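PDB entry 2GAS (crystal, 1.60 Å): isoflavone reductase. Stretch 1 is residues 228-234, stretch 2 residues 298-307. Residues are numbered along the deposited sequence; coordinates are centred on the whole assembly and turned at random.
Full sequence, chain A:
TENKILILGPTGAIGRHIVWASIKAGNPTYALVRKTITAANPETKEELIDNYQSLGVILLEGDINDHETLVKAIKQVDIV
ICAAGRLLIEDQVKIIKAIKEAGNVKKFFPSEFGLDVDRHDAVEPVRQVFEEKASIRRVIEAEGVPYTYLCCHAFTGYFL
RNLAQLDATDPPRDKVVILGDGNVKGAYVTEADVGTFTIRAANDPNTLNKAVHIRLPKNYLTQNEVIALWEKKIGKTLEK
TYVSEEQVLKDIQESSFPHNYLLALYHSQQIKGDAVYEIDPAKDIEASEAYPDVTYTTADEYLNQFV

Stretch 1, residues 228-234: ALWEKKI
Stretch 2 (298-307) TADEYLNQFV

Two helical segments of one isoflavone reductase chain pack side by side. Residues 228-234 continue a helix begun earlier, with Lys232 N, Lys233 N and Ile234 N bonded to Ala228 O, Leu229 O and Trp230 O (3.1-3.2 Å). The second helix starts at Ala299, and 304-306 keep helical phi/psi without the regular bonds. Thr298 (chi1 p) caps the start: Thr298 OG1 accepts from Glu301 N at 3.0 Å, while Thr298 N reaches Glu301 OE2 at 3.1 Å. The axes approach to 10.4 Å, their N-to-C directions 44° apart (signed crossing angle -44°). CA atoms set the register: Leu229 to Asp300 6.9 Å, Trp230 to Leu303 7.3 Å. The contact buries 465 Å² in total.

Leu229 (chi1 t, chi2 p) points toward the second stretch, where its CD2 lies 4.3 Å from Ala299 CB and 4.4 Å from Leu303 CD1, so the leucine tip rests against the alanine methyl. Leu303 (m, t) points back toward the first helix, its CB touching Trp230 CE3 (4.0 Å) and Lys233 CD (3.9 Å). Trp230 (chi1 t, chi2 -122°) leaves its backbone sideways, but its indole reaches across. Leu303 O, 3.6 Å from Trp230 CZ3, and Phe306 O, 3.8 Å from Trp230 CH2, lie at the ring edge; Phe306 CB is also 3.8 Å from Trp230 CH2. Val307 (chi1 t), the C-terminal residue, brings CG2 within 4.0 Å of both Trp230 CZ3 and Lys233 CB.

Lys233 (m, t, t, m) covers Leu303 with its aliphatic chain and delivers its charge beyond. Its NZ donates to Asn304 OD1 at 2.7 Å; the Asn304 side chain (chi1 m) starts away but curls back. Lys233 NZ also forms a salt bridge with Asp300 OD1 (2.7 Å; chi1 t), though that hydrogen bond is weak and the oxygen's modelled position uncertain.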

# COMPACT_ATOMS: atom_id res chain seq x y z
N ALA A 228 -14.80 14.12 -13.39
CA ALA A 228 -14.90 14.59 -14.77
C ALA A 228 -14.39 13.51 -15.73
O ALA A 228 -14.94 13.32 -16.82
CB ALA A 228 -14.11 15.88 -14.95
N LEU A 229 -13.34 12.80 -15.33
CA LEU A 229 -12.77 11.73 -16.14
C LEU A 229 -13.80 10.61 -16.33
O LEU A 229 -14.02 10.12 -17.44
CB LEU A 229 -11.52 11.17 -15.47
CG LEU A 229 -10.86 9.96 -16.14
CD1 LEU A 229 -10.49 10.32 -17.58
CD2 LEU A 229 -9.61 9.55 -15.36
N TRP A 230 -14.45 10.21 -15.24
CA TRP A 230 -15.45 9.16 -15.28
C TRP A 230 -16.66 9.58 -16.11
O TRP A 230 -17.19 8.80 -16.89
CB TRP A 230 -15.88 8.80 -13.84
CG TRP A 230 -16.97 7.78 -13.74
CD1 TRP A 230 -18.18 7.93 -13.13
CD2 TRP A 230 -16.93 6.43 -14.23
NE1 TRP A 230 -18.90 6.76 -13.21
CE2 TRP A 230 -18.16 5.82 -13.87
CE3 TRP A 230 -15.98 5.66 -14.93
CZ2 TRP A 230 -18.47 4.49 -14.19
CZ3 TRP A 230 -16.29 4.34 -15.25
CH2 TRP A 230 -17.52 3.77 -14.88
N GLU A 231 -17.10 10.83 -15.94
CA GLU A 231 -18.24 11.33 -16.70
C GLU A 231 -17.99 11.24 -18.19
O GLU A 231 -18.89 10.90 -18.96
CB GLU A 231 -18.51 12.78 -16.32
CG GLU A 231 -19.26 12.91 -15.01
CD GLU A 231 -19.42 14.35 -14.59
OE1 GLU A 231 -20.33 14.62 -13.78
OE2 GLU A 231 -18.62 15.19 -15.06
N LYS A 232 -16.76 11.53 -18.60
CA LYS A 232 -16.41 11.47 -20.01
C LYS A 232 -16.52 10.03 -20.50
O LYS A 232 -16.95 9.76 -21.62
CB LYS A 232 -14.98 11.97 -20.22
CG LYS A 232 -14.51 11.89 -21.67
CD LYS A 232 -13.01 12.12 -21.80
CE LYS A 232 -12.23 11.10 -20.98
NZ LYS A 232 -10.76 11.15 -21.24
N LYS A 233 -16.15 9.09 -19.63
CA LYS A 233 -16.19 7.67 -19.99
C LYS A 233 -17.58 7.09 -20.17
O LYS A 233 -17.80 6.30 -21.09
CB LYS A 233 -15.43 6.85 -18.95
CG LYS A 233 -13.94 7.08 -18.99
CD LYS A 233 -13.23 6.22 -17.98
CE LYS A 233 -11.74 6.26 -18.22
NZ LYS A 233 -11.41 5.78 -19.59
N ILE A 234 -18.53 7.46 -19.31
CA ILE A 234 -19.87 6.92 -19.44
C ILE A 234 -20.82 7.84 -20.20
O ILE A 234 -22.00 7.51 -20.39
CB ILE A 234 -20.48 6.57 -18.07
CG1 ILE A 234 -20.51 7.80 -17.16
CG2 ILE A 234 -19.65 5.46 -17.43
CD1 ILE A 234 -21.38 7.60 -15.92
N THR A 298 -2.96 4.00 -16.06
CA THR A 298 -3.54 5.28 -15.69
C THR A 298 -4.90 5.12 -15.02
O THR A 298 -5.55 4.08 -15.13
CB THR A 298 -3.71 6.20 -16.92
OG1 THR A 298 -4.63 5.60 -17.83
CG2 THR A 298 -2.37 6.39 -17.62
N ALA A 299 -5.34 6.16 -14.32
CA ALA A 299 -6.64 6.12 -13.67
C ALA A 299 -7.68 5.95 -14.77
O ALA A 299 -8.68 5.26 -14.60
CB ALA A 299 -6.88 7.40 -12.90
N ASP A 300 -7.43 6.60 -15.91
CA ASP A 300 -8.33 6.52 -17.05
C ASP A 300 -8.47 5.08 -17.53
O ASP A 300 -9.57 4.58 -17.74
CB ASP A 300 -7.81 7.39 -18.19
CG ASP A 300 -8.73 7.39 -19.40
OD1 ASP A 300 -9.81 8.00 -19.32
OD2 ASP A 300 -8.38 6.77 -20.42
N GLU A 301 -7.33 4.40 -17.69
CA GLU A 301 -7.32 3.01 -18.13
C GLU A 301 -7.97 2.11 -17.09
O GLU A 301 -8.77 1.23 -17.43
CB GLU A 301 -5.87 2.56 -18.40
CG GLU A 301 -5.26 3.16 -19.68
CD GLU A 301 -3.75 2.97 -19.80
OE1 GLU A 301 -3.21 3.22 -20.90
OE2 GLU A 301 -3.09 2.59 -18.81
N TYR A 302 -7.66 2.34 -15.82
CA TYR A 302 -8.23 1.53 -14.74
C TYR A 302 -9.76 1.54 -14.75
O TYR A 302 -10.40 0.51 -14.59
CB TYR A 302 -7.73 2.02 -13.37
CG TYR A 302 -8.44 1.34 -12.22
CD1 TYR A 302 -8.11 0.04 -11.84
CD2 TYR A 302 -9.52 1.96 -11.58
CE1 TYR A 302 -8.84 -0.63 -10.86
CE2 TYR A 302 -10.25 1.30 -10.61
CZ TYR A 302 -9.91 0.00 -10.25
OH TYR A 302 -10.67 -0.66 -9.31
N LEU A 303 -10.34 2.72 -14.93
CA LEU A 303 -11.79 2.85 -14.93
C LEU A 303 -12.50 2.25 -16.14
O LEU A 303 -13.71 2.03 -16.11
CB LEU A 303 -12.17 4.33 -14.78
CG LEU A 303 -11.85 4.94 -13.42
CD1 LEU A 303 -12.08 6.44 -13.47
CD2 LEU A 303 -12.71 4.30 -12.34
N ASN A 304 -11.75 1.98 -17.21
CA ASN A 304 -12.35 1.42 -18.41
C ASN A 304 -13.06 0.09 -18.17
O ASN A 304 -14.03 -0.23 -18.85
CB ASN A 304 -11.30 1.23 -19.51
CG ASN A 304 -11.02 2.51 -20.26
OD1 ASN A 304 -11.93 3.29 -20.54
ND2 ASN A 304 -9.75 2.73 -20.62
N GLN A 305 -12.58 -0.69 -17.21
CA GLN A 305 -13.20 -1.98 -16.93
C GLN A 305 -14.61 -1.87 -16.37
O GLN A 305 -15.36 -2.84 -16.41
CB GLN A 305 -12.32 -2.79 -15.97
CG GLN A 305 -12.15 -2.15 -14.61
CD GLN A 305 -11.24 -2.97 -13.71
OE1 GLN A 305 -11.55 -4.11 -13.37
NE2 GLN A 305 -10.11 -2.38 -13.31
N PHE A 306 -14.98 -0.70 -15.86
CA PHE A 306 -16.30 -0.50 -15.27
C PHE A 306 -17.30 0.17 -16.22
O PHE A 306 -18.48 0.27 -15.91
CB PHE A 306 -16.20 0.34 -14.00
CG PHE A 306 -15.32 -0.26 -12.95
CD1 PHE A 306 -14.02 0.21 -12.76
CD2 PHE A 306 -15.77 -1.33 -12.18
CE1 PHE A 306 -13.19 -0.38 -11.81
CE2 PHE A 306 -14.93 -1.93 -11.23
CZ PHE A 306 -13.64 -1.45 -11.05
N VAL A 307 -16.81 0.63 -17.36
CA VAL A 307 -17.66 1.31 -18.33
C VAL A 307 -18.76 0.41 -18.88
O VAL A 307 -19.93 0.86 -18.90
CB VAL A 307 -16.81 1.85 -19.50
CG1 VAL A 307 -17.71 2.47 -20.56
CG2 VAL A 307 -15.83 2.89 -18.98
OXT VAL A 307 -18.44 -0.72 -19.29